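Local coordinates for tryptophanyl-tRNA synthetase (Aeropyrum pernix, PDB 3A04), which attaches L-tryptophan to its cognate tRNA at the expense of ATP, which is split to AMP and diphosphate, at residues V106-A111 with F148-N153; T156-L161 with A193-H198. All coordinates share one frame; numbering follows the deposited sequence. Where two conformers were deposited one is given.

Interaction 1. Residues V106-A111 with F148-N153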
loop_
_atom_site.group_PDB
_atom_site.type_symbol
_atom_site.label_atom_id
_atom_site.label_comp_id
_atom_site.label_asym_id
_atom_site.label_seq_id
_atom_site.Cartn_x
_atom_site.Cartn_y
_atom_site.Cartn_z
ATOM N N VAL A 106 -10.150 -8.792 -14.831
ATOM C CA VAL A 106 -9.043 -8.167 -15.537
ATOM C C VAL A 106 -8.564 -6.968 -14.740
ATOM O O VAL A 106 -9.297 -5.980 -14.566
ATOM C CB VAL A 106 -9.465 -7.694 -16.958
ATOM C CG1 VAL A 106 -8.231 -6.992 -17.608
ATOM C CG2 VAL A 106 -9.836 -8.940 -17.835
ATOM N N ALA A 107 -7.330 -7.042 -14.247
ATOM C CA ALA A 107 -6.799 -5.918 -13.492
ATOM C C ALA A 107 -6.027 -5.003 -14.462
ATOM O O ALA A 107 -5.241 -5.486 -15.289
ATOM C CB ALA A 107 -5.823 -6.426 -12.398
ATOM N N ILE A 108 -6.251 -3.698 -14.333
ATOM C CA ILE A 108 -5.412 -2.686 -14.931
ATOM C C ILE A 108 -4.393 -2.191 -13.950
ATOM O O ILE A 108 -4.728 -1.568 -12.914
ATOM C CB ILE A 108 -6.289 -1.517 -15.462
ATOM C CG1 ILE A 108 -7.416 -2.042 -16.371
ATOM C CG2 ILE A 108 -5.395 -0.382 -16.027
ATOM C CD1 ILE A 108 -6.947 -2.653 -17.820
ATOM N N ALA A 109 -3.114 -2.426 -14.278
ATOM C CA ALA A 109 -1.992 -2.020 -13.413
ATOM C C ALA A 109 -1.615 -0.587 -13.432
ATOM O O ALA A 109 -0.454 -0.283 -13.646
ATOM C CB ALA A 109 -0.728 -2.973 -13.716
ATOM N N ASP A 110 -2.594 0.341 -13.211
ATOM C CA ASP A 110 -2.305 1.760 -13.291
ATOM C C ASP A 110 -1.494 2.311 -12.123
ATOM O O ASP A 110 -0.812 3.323 -12.279
ATOM C CB ASP A 110 -3.640 2.601 -13.430
ATOM C CG ASP A 110 -4.472 2.629 -12.125
ATOM O OD1 ASP A 110 -4.701 1.555 -11.485
ATOM O OD2 ASP A 110 -5.005 3.738 -11.742
ATOM N N ALA A 111 -1.522 1.649 -10.936
ATOM C CA ALA A 111 -0.675 2.061 -9.846
ATOM C C ALA A 111 0.831 1.776 -10.209
ATOM O O ALA A 111 1.733 2.645 -10.089
ATOM C CB ALA A 111 -1.096 1.257 -8.529
ATOM N N PHE A 148 -13.653 -5.661 -14.938
ATOM C CA PHE A 148 -12.410 -4.895 -15.141
ATOM C C PHE A 148 -12.270 -3.961 -13.934
ATOM O O PHE A 148 -13.286 -3.411 -13.496
ATOM C CB PHE A 148 -12.531 -3.974 -16.355
ATOM C CG PHE A 148 -12.739 -4.736 -17.700
ATOM C CD1 PHE A 148 -11.639 -5.194 -18.417
ATOM C CD2 PHE A 148 -14.018 -4.974 -18.198
ATOM C CE1 PHE A 148 -11.792 -5.888 -19.663
ATOM C CE2 PHE A 148 -14.193 -5.657 -19.481
ATOM C CZ PHE A 148 -13.072 -6.097 -20.174
ATOM N N TYR A 149 -11.010 -3.662 -13.515
ATOM C CA TYR A 149 -10.817 -2.702 -12.457
ATOM C C TYR A 149 -9.469 -2.116 -12.510
ATOM O O TYR A 149 -8.527 -2.739 -13.114
ATOM C CB TYR A 149 -11.099 -3.350 -11.075
ATOM C CG TYR A 149 -10.016 -4.304 -10.627
ATOM C CD1 TYR A 149 -8.878 -3.834 -9.925
ATOM C CD2 TYR A 149 -10.128 -5.658 -10.953
ATOM C CE1 TYR A 149 -7.844 -4.773 -9.481
ATOM C CE2 TYR A 149 -9.124 -6.628 -10.559
ATOM C CZ TYR A 149 -8.000 -6.128 -9.812
ATOM O OH TYR A 149 -6.979 -6.975 -9.453
ATOM N N PHE A 150 -9.316 -0.977 -11.815
ATOM C CA PHE A 150 -8.030 -0.286 -11.692
ATOM C C PHE A 150 -7.480 -0.577 -10.287
ATOM O O PHE A 150 -8.267 -0.543 -9.326
ATOM C CB PHE A 150 -8.178 1.236 -11.780
ATOM C CG PHE A 150 -8.597 1.720 -13.131
ATOM C CD1 PHE A 150 -7.649 1.982 -14.116
ATOM C CD2 PHE A 150 -9.947 1.905 -13.436
ATOM C CE1 PHE A 150 -8.073 2.478 -15.431
ATOM C CE2 PHE A 150 -10.353 2.380 -14.771
ATOM C CZ PHE A 150 -9.434 2.648 -15.700
ATOM N N GLN A 151 -6.191 -0.893 -10.225
ATOM C CA GLN A 151 -5.473 -1.089 -8.955
ATOM C C GLN A 151 -5.699 0.125 -8.028
ATOM O O GLN A 151 -5.756 -0.070 -6.825
ATOM C CB GLN A 151 -3.952 -1.194 -9.123
ATOM C CG GLN A 151 -3.510 -2.494 -9.852
ATOM C CD GLN A 151 -2.006 -2.515 -10.100
ATOM O OE1 GLN A 151 -1.358 -1.496 -10.274
ATOM N NE2 GLN A 151 -1.472 -3.723 -10.176
ATOM N N THR A 152 -5.881 1.312 -8.582
ATOM C CA THR A 152 -5.942 2.490 -7.748
ATOM C C THR A 152 -7.410 2.785 -7.427
ATOM O O THR A 152 -7.708 3.834 -6.830
ATOM C CB THR A 152 -5.315 3.774 -8.365
ATOM O OG1 THR A 152 -6.024 4.111 -9.560
ATOM C CG2 THR A 152 -3.775 3.641 -8.638
ATOM N N ASN A 153 -8.310 1.923 -7.820
ATOM C CA ASN A 153 -9.722 2.233 -7.509
ATOM C C ASN A 153 -10.506 1.012 -7.111
ATOM O O ASN A 153 -11.636 0.783 -7.566
ATOM C CB ASN A 153 -10.410 3.001 -8.690
ATOM C CG ASN A 153 -11.643 3.777 -8.237
ATOM O OD1 ASN A 153 -11.723 4.151 -7.072
ATOM N ND2 ASN A 153 -12.617 3.997 -9.130
#
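A107 and Y149 pair at the centre of a parallel strand contact, where strand 103-108 meets 147-150, an outermost strand of the sheet within this chain, in the Rossmann-like class I catalytic domain. Three backbone hydrogen bonds show the parallel pairing: Y149 N to V106 O, I108 N to Y149 O at 2.8 Å, and Q151 N to I108 O, the last two nearly straight at 170°. On one face V106 lies beside F148 and I108 beside F150; I108, F148 and F150 rest on helix 121-139. On the other, chi1 of Y149 (73°) sets CG between backbone N and carbonyl carbon. A107 CA lies over one face of the ring, 4.0 Å from the centroid, a CH-pi contact. Beyond the strands D110 OD1 takes T152 N through its syn lone pair at 3.1 Å. Q151 OE1 accepts a weak bond from A111 N and another from E112 N, at the start of helix 110-115; Q151 NE2 and Y149 OH are both bonded to D195. Because R121 pairs with D110 OD2 and also bonds T152 OG1, the buried carboxylate has a positive mate and is likely to stay ionised, tying the first turn of helix 110-115 to the strand exit.

Interaction 2. Residues T156-L161 with A193-H198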
loop_
_atom_site.group_PDB
_atom_site.type_symbol
_atom_site.label_atom_id
_atom_site.label_comp_id
_atom_site.label_asym_id
_atom_site.label_seq_id
_atom_site.Cartn_x
_atom_site.Cartn_y
_atom_site.Cartn_z
ATOM N N THR A 156 -11.399 -0.880 -0.192
ATOM C CA THR A 156 -10.751 -1.164 1.091
ATOM C C THR A 156 -10.264 -2.572 1.314
ATOM O O THR A 156 -9.130 -2.747 1.724
ATOM C CB THR A 156 -11.655 -0.643 2.282
ATOM O OG1 THR A 156 -11.738 0.769 2.137
ATOM C CG2 THR A 156 -10.934 -0.924 3.640
ATOM N N PRO A 157 -11.112 -3.582 1.080
ATOM C CA PRO A 157 -10.630 -4.935 1.416
ATOM C C PRO A 157 -9.389 -5.374 0.577
ATOM O O PRO A 157 -8.473 -6.104 1.073
ATOM C CB PRO A 157 -11.864 -5.854 1.143
ATOM C CG PRO A 157 -13.014 -4.952 0.845
ATOM C CD PRO A 157 -12.514 -3.543 0.604
ATOM N N TYR A 158 -9.336 -4.912 -0.674
ATOM C CA TYR A 158 -8.223 -5.257 -1.595
ATOM C C TYR A 158 -7.006 -4.569 -1.065
ATOM O O TYR A 158 -5.955 -5.095 -0.967
ATOM C CB TYR A 158 -8.545 -4.611 -2.966
ATOM C CG TYR A 158 -7.429 -4.475 -3.964
ATOM C CD1 TYR A 158 -7.094 -5.549 -4.789
ATOM C CD2 TYR A 158 -6.848 -3.255 -4.217
ATOM C CE1 TYR A 158 -6.116 -5.409 -5.776
ATOM C CE2 TYR A 158 -5.895 -3.101 -5.180
ATOM C CZ TYR A 158 -5.580 -4.139 -5.996
ATOM O OH TYR A 158 -4.626 -3.917 -6.961
ATOM N N PHE A 159 -7.131 -3.324 -0.701
ATOM C CA PHE A 159 -5.954 -2.641 -0.237
ATOM C C PHE A 159 -5.519 -3.149 1.154
ATOM O O PHE A 159 -4.368 -3.169 1.446
ATOM C CB PHE A 159 -5.924 -1.030 -0.159
ATOM C CG PHE A 159 -4.504 -0.463 -0.108
ATOM C CD1 PHE A 159 -3.694 -0.435 -1.218
ATOM C CD2 PHE A 159 -3.973 0.053 1.062
ATOM C CE1 PHE A 159 -2.428 0.059 -1.132
ATOM C CE2 PHE A 159 -2.692 0.554 1.088
ATOM C CZ PHE A 159 -1.958 0.529 0.004
ATOM N N ARG A 160 -6.455 -3.542 1.984
ATOM C CA ARG A 160 -6.046 -4.118 3.279
ATOM C C ARG A 160 -5.157 -5.352 3.080
ATOM O O ARG A 160 -4.220 -5.597 3.849
ATOM C CB ARG A 160 -7.285 -4.512 4.073
ATOM C CG ARG A 160 -6.924 -4.905 5.531
ATOM C CD ARG A 160 -8.209 -5.203 6.354
ATOM N NE ARG A 160 -9.190 -4.154 6.318
ATOM C CZ ARG A 160 -10.499 -4.355 6.208
ATOM N NH1 ARG A 160 -10.981 -5.580 6.107
ATOM N NH2 ARG A 160 -11.315 -3.321 6.221
ATOM N N LEU A 161 -5.387 -6.152 2.021
ATOM C CA LEU A 161 -4.485 -7.262 1.874
ATOM C C LEU A 161 -3.072 -6.802 1.633
ATOM O O LEU A 161 -2.132 -7.485 2.045
ATOM C CB LEU A 161 -4.901 -8.172 0.631
ATOM C CG LEU A 161 -6.230 -8.950 0.803
ATOM C CD1 LEU A 161 -6.601 -9.574 -0.569
ATOM C CD2 LEU A 161 -5.986 -10.037 1.873
ATOM N N ALA A 193 0.206 -9.388 -5.941
ATOM C CA ALA A 193 -0.301 -10.569 -5.210
ATOM C C ALA A 193 -1.776 -10.291 -4.833
ATOM O O ALA A 193 -2.584 -11.208 -4.813
ATOM C CB ALA A 193 0.514 -10.766 -3.903
ATOM N N ALA A 194 -2.065 -9.061 -4.346
ATOM C CA ALA A 194 -3.480 -8.721 -4.062
ATOM C C ALA A 194 -4.382 -8.841 -5.267
ATOM O O ALA A 194 -5.576 -9.263 -5.153
ATOM C CB ALA A 194 -3.558 -7.292 -3.447
ATOM N N ASP A 195 -3.904 -8.409 -6.434
ATOM C CA ASP A 195 -4.732 -8.617 -7.667
ATOM C C ASP A 195 -5.191 -10.101 -7.757
ATOM O O ASP A 195 -6.361 -10.393 -7.995
ATOM C CB ASP A 195 -3.916 -8.254 -8.944
ATOM C CG ASP A 195 -3.739 -6.746 -9.102
ATOM O OD1 ASP A 195 -4.619 -5.980 -8.592
ATOM O OD2 ASP A 195 -2.709 -6.305 -9.660
ATOM N N ILE A 196 -4.262 -11.044 -7.588
ATOM C CA ILE A 196 -4.635 -12.476 -7.656
ATOM C C ILE A 196 -5.554 -12.939 -6.515
ATOM O O ILE A 196 -6.587 -13.610 -6.735
ATOM C CB ILE A 196 -3.338 -13.338 -7.690
ATOM C CG1 ILE A 196 -2.557 -12.957 -8.967
ATOM C CG2 ILE A 196 -3.682 -14.847 -7.552
ATOM C CD1 ILE A 196 -1.008 -13.385 -8.971
ATOM N N LEU A 197 -5.193 -12.591 -5.287
ATOM C CA LEU A 197 -5.851 -13.189 -4.120
ATOM C C LEU A 197 -7.126 -12.468 -3.739
ATOM O O LEU A 197 -7.918 -13.073 -3.091
ATOM C CB LEU A 197 -4.861 -13.115 -2.937
ATOM C CG LEU A 197 -3.655 -14.050 -3.165
ATOM C CD1 LEU A 197 -2.600 -13.781 -2.126
ATOM C CD2 LEU A 197 -3.994 -15.576 -3.208
ATOM N N HIS A 198 -7.325 -11.162 -4.056
ATOM C CA HIS A 198 -8.455 -10.422 -3.466
ATOM C C HIS A 198 -9.794 -10.988 -3.947
ATOM O O HIS A 198 -10.799 -10.810 -3.297
ATOM C CB HIS A 198 -8.441 -8.902 -3.815
ATOM C CG HIS A 198 -8.922 -8.585 -5.210
ATOM N ND1 HIS A 198 -8.198 -8.895 -6.345
ATOM C CD2 HIS A 198 -10.073 -7.975 -5.648
ATOM C CE1 HIS A 198 -8.861 -8.479 -7.424
ATOM N NE2 HIS A 198 -10.013 -7.947 -7.031
#
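Y158 drives the edge of its ring at the face of H198, and this T-shaped pair lies at the centre of the contact between helices 156-165 and 183-197. The ring planes stand at 82° with centroids 5.1 Å apart. Y158 CD1 makes the closest approach between the rings, lying 3.6 Å from H198 CG and displaced toward the rim of the imidazole. The tyrosine CG, anti to the backbone N (chi1 163°), is carried out from the helix.

At the far end of the same ring, Y158 OH donates to D195 OD1 at 2.6 Å, meeting the syn side of the carboxylate from somewhat out of its plane. Side chains at the end of strand 147-150 also bond D195, so the buried carboxylate is held through both oxygens. H198 is fixed separately: its ND1 donates to A194 O at 2.9 Å, opposite in face to H198 N on that same carbonyl oxygen, while NE2 is bonded to R154. Replacing Y158 with an alanine would probably leave D195 OD1 short of one donor and open a gap against the H198 face.

Apolar packing completes the contact. A194 CB touches Y158 CE1 at 3.9 Å, and L161 CD1 reaches H198 CA at 3.5 Å, its side chain crossing that of the histidine at about a right angle.

The short helix segments run at 128° to each other with axes 9.2 Å apart, a separation bridged mainly by these side chains. Helix 219-231 packs on A193, I196 and L197, whereas F159, R160 and L161 of helix 156-165 touch the second subunit, placing this helix between its neighbour 183-197 and the dimer interface.

Overall arrangement
Both segments of interaction 1 precede those of interaction 2 in sequence, and strand 147-150 of the first is followed, after a short connection, by helix 156-165 of the second. Their centres are about 11 Å apart, and all four segments belong to the class I synthetase family region. The two meet through direct contacts: Y149 OH lies 2.7 Å from D195 OD1, and Q151 NE2 lies 2.9 Å from D195 OD2, both probable hydrogen bonds. Helix 183-197 is thereby fastened to the sheet edge as well as to helix 156-165. Since both contacts also touch the second subunit, they connect this side of the catalytic domain with the dimer interface.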